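Local coordinates for protein SusD homolog (Bacteroides ovatus, PDB 4F53) that probably binds glycans, such as mucin O-glycans, at the cell surface as a SusD-like outer membrane lipoprotein, at residues E110-I121 against D162-F173. Residues are numbered along the deposited sequence; the frame is centred on the assembly and turned at random.
Sequences ELFLSLAELYRI and DLDNIITVLGKF
I166 is the knob of this helix pair: its side chain drops among S114, E117, L118 and I121, and its CD1 meets I121 CD1 tip to tip at 3.7 Å. One turn on, V169 lies against S114, with CG1 3.3 Å from OG. Set beside its own backbone N (chi1 -74°), that hydroxyl turns back to donate to E110 O at 2.9 Å, reaching the carbonyl from the face opposite S114 N, at the level where the S114 and I166 CA atoms are 5.3 Å apart. With an alanine here the hydroxyl is gone, and E110 O is likely to lose its second donor and V169 CG1 a close neighbour. Towards F173, L111 CB sits over one face of the ring in a CH-pi contact while its CD1 packs on L170 CD2; at the solvent-exposed end, E110 OE1 forms a salt bridge with K172 NZ, 3.6 Å. Near D162, a water donates to both E117 OE2 and D162 OD2, bridging two carboxylates whose like charges R120 and K158, respectively, are likely to offset; Y100 holds the other oxygen of E117. F178 touches L111 and L115, and W193 touches L118. Crossing at -141°, the helices show the antiparallel pairing of the TPR-like fold of SusD proteins.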
# COMPACT_ATOMS: atom_id res chain seq x y z
N GLU A 110 -8.20 14.62 25.04
CA GLU A 110 -9.10 13.94 24.12
C GLU A 110 -8.61 13.99 22.67
O GLU A 110 -8.77 13.01 21.94
CB GLU A 110 -10.49 14.59 24.24
CG GLU A 110 -11.63 13.77 23.67
CD GLU A 110 -13.01 14.42 23.74
OE1 GLU A 110 -13.08 15.66 23.89
OE2 GLU A 110 -14.01 13.68 23.61
N LEU A 111 -8.02 15.12 22.24
CA LEU A 111 -7.54 15.28 20.88
C LEU A 111 -6.31 14.38 20.62
O LEU A 111 -6.25 13.71 19.58
CB LEU A 111 -7.23 16.76 20.59
CG LEU A 111 -6.68 17.10 19.19
CD1 LEU A 111 -7.63 16.68 18.08
CD2 LEU A 111 -6.41 18.57 19.06
N PHE A 112 -5.35 14.35 21.57
CA PHE A 112 -4.12 13.57 21.44
C PHE A 112 -4.39 12.07 21.56
O PHE A 112 -3.72 11.28 20.90
CB PHE A 112 -3.07 14.04 22.45
CG PHE A 112 -2.15 15.08 21.87
CD1 PHE A 112 -2.55 16.41 21.75
CD2 PHE A 112 -0.89 14.73 21.38
CE1 PHE A 112 -1.71 17.37 21.16
CE2 PHE A 112 -0.04 15.69 20.81
CZ PHE A 112 -0.45 17.00 20.70
N LEU A 113 -5.37 11.69 22.36
CA LEU A 113 -5.75 10.28 22.53
C LEU A 113 -6.50 9.79 21.30
O LEU A 113 -6.34 8.62 20.91
CB LEU A 113 -6.58 10.08 23.81
CG LEU A 113 -5.87 10.39 25.11
CD1 LEU A 113 -6.87 10.63 26.21
CD2 LEU A 113 -4.81 9.32 25.46
N SER A 114 -7.28 10.69 20.65
CA SER A 114 -8.01 10.38 19.43
C SER A 114 -7.06 10.21 18.25
O SER A 114 -7.22 9.29 17.46
CB SER A 114 -9.05 11.46 19.15
OG SER A 114 -10.11 11.30 20.07
N LEU A 115 -6.04 11.08 18.17
CA LEU A 115 -5.01 10.98 17.13
C LEU A 115 -4.16 9.71 17.32
O LEU A 115 -3.90 9.02 16.36
CB LEU A 115 -4.13 12.22 17.15
CG LEU A 115 -4.74 13.48 16.55
CD1 LEU A 115 -3.89 14.66 16.91
CD2 LEU A 115 -4.88 13.36 15.04
N ALA A 116 -3.79 9.38 18.58
CA ALA A 116 -3.04 8.16 18.91
C ALA A 116 -3.82 6.92 18.44
O ALA A 116 -3.23 6.04 17.81
CB ALA A 116 -2.77 8.09 20.41
N GLU A 117 -5.15 6.90 18.68
CA GLU A 117 -6.04 5.82 18.24
C GLU A 117 -6.16 5.78 16.71
O GLU A 117 -6.23 4.69 16.15
CB GLU A 117 -7.44 5.96 18.86
CG GLU A 117 -8.18 4.63 18.97
CD GLU A 117 -7.52 3.62 19.88
OE1 GLU A 117 -6.81 4.03 20.84
OE2 GLU A 117 -7.69 2.40 19.64
N LEU A 118 -6.21 6.95 16.04
CA LEU A 118 -6.27 7.04 14.58
C LEU A 118 -5.01 6.39 13.97
O LEU A 118 -5.14 5.62 13.02
CB LEU A 118 -6.43 8.50 14.11
CG LEU A 118 -6.49 8.74 12.58
CD1 LEU A 118 -7.69 8.06 11.94
CD2 LEU A 118 -6.52 10.22 12.27
N TYR A 119 -3.81 6.67 14.54
CA TYR A 119 -2.54 6.11 14.07
C TYR A 119 -2.53 4.62 14.27
O TYR A 119 -2.16 3.90 13.36
CB TYR A 119 -1.33 6.77 14.79
CG TYR A 119 -1.26 8.28 14.65
CD1 TYR A 119 -1.78 8.93 13.52
CD2 TYR A 119 -0.65 9.06 15.63
CE1 TYR A 119 -1.70 10.31 13.38
CE2 TYR A 119 -0.58 10.45 15.50
CZ TYR A 119 -1.09 11.07 14.37
OH TYR A 119 -1.02 12.43 14.26
N ARG A 120 -3.03 4.14 15.44
CA ARG A 120 -3.19 2.72 15.76
C ARG A 120 -4.05 2.00 14.71
O ARG A 120 -3.65 0.94 14.24
CB ARG A 120 -3.83 2.56 17.14
CG ARG A 120 -3.75 1.15 17.64
CD ARG A 120 -4.66 1.00 18.83
NE ARG A 120 -4.64 -0.37 19.31
CZ ARG A 120 -5.61 -0.92 20.04
NH1 ARG A 120 -6.69 -0.22 20.35
NH2 ARG A 120 -5.50 -2.18 20.44
N ILE A 121 -5.21 2.59 14.34
CA ILE A 121 -6.09 2.03 13.31
C ILE A 121 -5.34 1.88 11.97
O ILE A 121 -5.30 0.78 11.44
CB ILE A 121 -7.40 2.85 13.18
CG1 ILE A 121 -8.23 2.69 14.47
CG2 ILE A 121 -8.20 2.39 11.94
CD1 ILE A 121 -9.41 3.63 14.65
N ASP A 162 -14.45 2.71 16.59
CA ASP A 162 -13.56 3.68 17.22
C ASP A 162 -13.31 4.88 16.30
O ASP A 162 -13.29 6.01 16.79
CB ASP A 162 -12.22 3.02 17.65
CG ASP A 162 -12.36 2.01 18.79
OD1 ASP A 162 -13.42 2.01 19.48
OD2 ASP A 162 -11.45 1.18 18.96
N LEU A 163 -13.22 4.63 14.98
CA LEU A 163 -13.03 5.69 13.99
C LEU A 163 -14.22 6.68 14.01
O LEU A 163 -14.00 7.89 13.95
CB LEU A 163 -12.83 5.07 12.59
CG LEU A 163 -12.39 5.99 11.45
CD1 LEU A 163 -11.23 6.88 11.87
CD2 LEU A 163 -12.09 5.17 10.24
N ASP A 164 -15.47 6.17 14.16
CA ASP A 164 -16.67 7.02 14.29
C ASP A 164 -16.55 7.99 15.49
O ASP A 164 -16.92 9.15 15.38
CB ASP A 164 -17.94 6.18 14.44
CG ASP A 164 -18.66 5.91 13.13
OD1 ASP A 164 -18.44 6.67 12.17
OD2 ASP A 164 -19.48 4.96 13.09
N ASN A 165 -15.99 7.51 16.62
CA ASN A 165 -15.79 8.34 17.80
C ASN A 165 -14.66 9.35 17.58
O ASN A 165 -14.81 10.49 18.01
CB ASN A 165 -15.53 7.48 19.06
CG ASN A 165 -16.74 6.62 19.42
OD1 ASN A 165 -17.90 7.02 19.26
ND2 ASN A 165 -16.49 5.40 19.89
N ILE A 166 -13.58 8.96 16.86
CA ILE A 166 -12.45 9.83 16.52
C ILE A 166 -12.96 10.95 15.61
O ILE A 166 -12.62 12.11 15.83
CB ILE A 166 -11.28 9.01 15.86
CG1 ILE A 166 -10.61 8.07 16.87
CG2 ILE A 166 -10.23 9.92 15.15
CD1 ILE A 166 -9.86 6.92 16.21
N ILE A 167 -13.78 10.62 14.61
CA ILE A 167 -14.37 11.59 13.68
C ILE A 167 -15.19 12.65 14.47
O ILE A 167 -15.07 13.85 14.20
CB ILE A 167 -15.20 10.83 12.61
CG1 ILE A 167 -14.26 10.11 11.61
CG2 ILE A 167 -16.17 11.79 11.86
CD1 ILE A 167 -14.91 9.00 10.77
N THR A 168 -16.01 12.21 15.46
CA THR A 168 -16.83 13.06 16.34
C THR A 168 -15.91 14.02 17.13
O THR A 168 -16.18 15.21 17.16
CB THR A 168 -17.72 12.20 17.26
OG1 THR A 168 -18.61 11.44 16.43
CG2 THR A 168 -18.52 13.03 18.28
N VAL A 169 -14.82 13.50 17.72
CA VAL A 169 -13.85 14.30 18.48
C VAL A 169 -13.17 15.34 17.55
O VAL A 169 -13.13 16.51 17.90
CB VAL A 169 -12.81 13.41 19.23
CG1 VAL A 169 -11.66 14.24 19.80
CG2 VAL A 169 -13.49 12.60 20.33
N LEU A 170 -12.70 14.93 16.38
CA LEU A 170 -12.01 15.84 15.46
C LEU A 170 -12.95 16.94 14.92
O LEU A 170 -12.48 18.07 14.69
CB LEU A 170 -11.37 15.08 14.31
CG LEU A 170 -10.23 14.12 14.67
CD1 LEU A 170 -9.79 13.35 13.45
CD2 LEU A 170 -9.05 14.86 15.30
N GLY A 171 -14.23 16.60 14.73
CA GLY A 171 -15.29 17.50 14.28
C GLY A 171 -15.57 18.63 15.26
O GLY A 171 -15.68 19.78 14.84
N LYS A 172 -15.66 18.30 16.59
CA LYS A 172 -15.96 19.31 17.60
C LYS A 172 -14.79 20.28 17.79
O LYS A 172 -15.05 21.43 18.13
CB LYS A 172 -16.43 18.69 18.93
CG LYS A 172 -15.40 17.98 19.79
CD LYS A 172 -16.07 17.37 21.00
CE LYS A 172 -15.16 17.26 22.19
NZ LYS A 172 -14.86 18.58 22.80
N PHE A 173 -13.53 19.87 17.51
CA PHE A 173 -12.38 20.80 17.58
C PHE A 173 -12.40 21.75 16.38
O PHE A 173 -11.82 22.82 16.44
CB PHE A 173 -11.04 20.06 17.71
CG PHE A 173 -10.88 19.53 19.11
CD1 PHE A 173 -10.44 20.35 20.14
CD2 PHE A 173 -11.25 18.23 19.43
CE1 PHE A 173 -10.35 19.87 21.45
CE2 PHE A 173 -11.17 17.76 20.74
CZ PHE A 173 -10.72 18.58 21.74
O HOH W 1 -9.11 1.07 17.85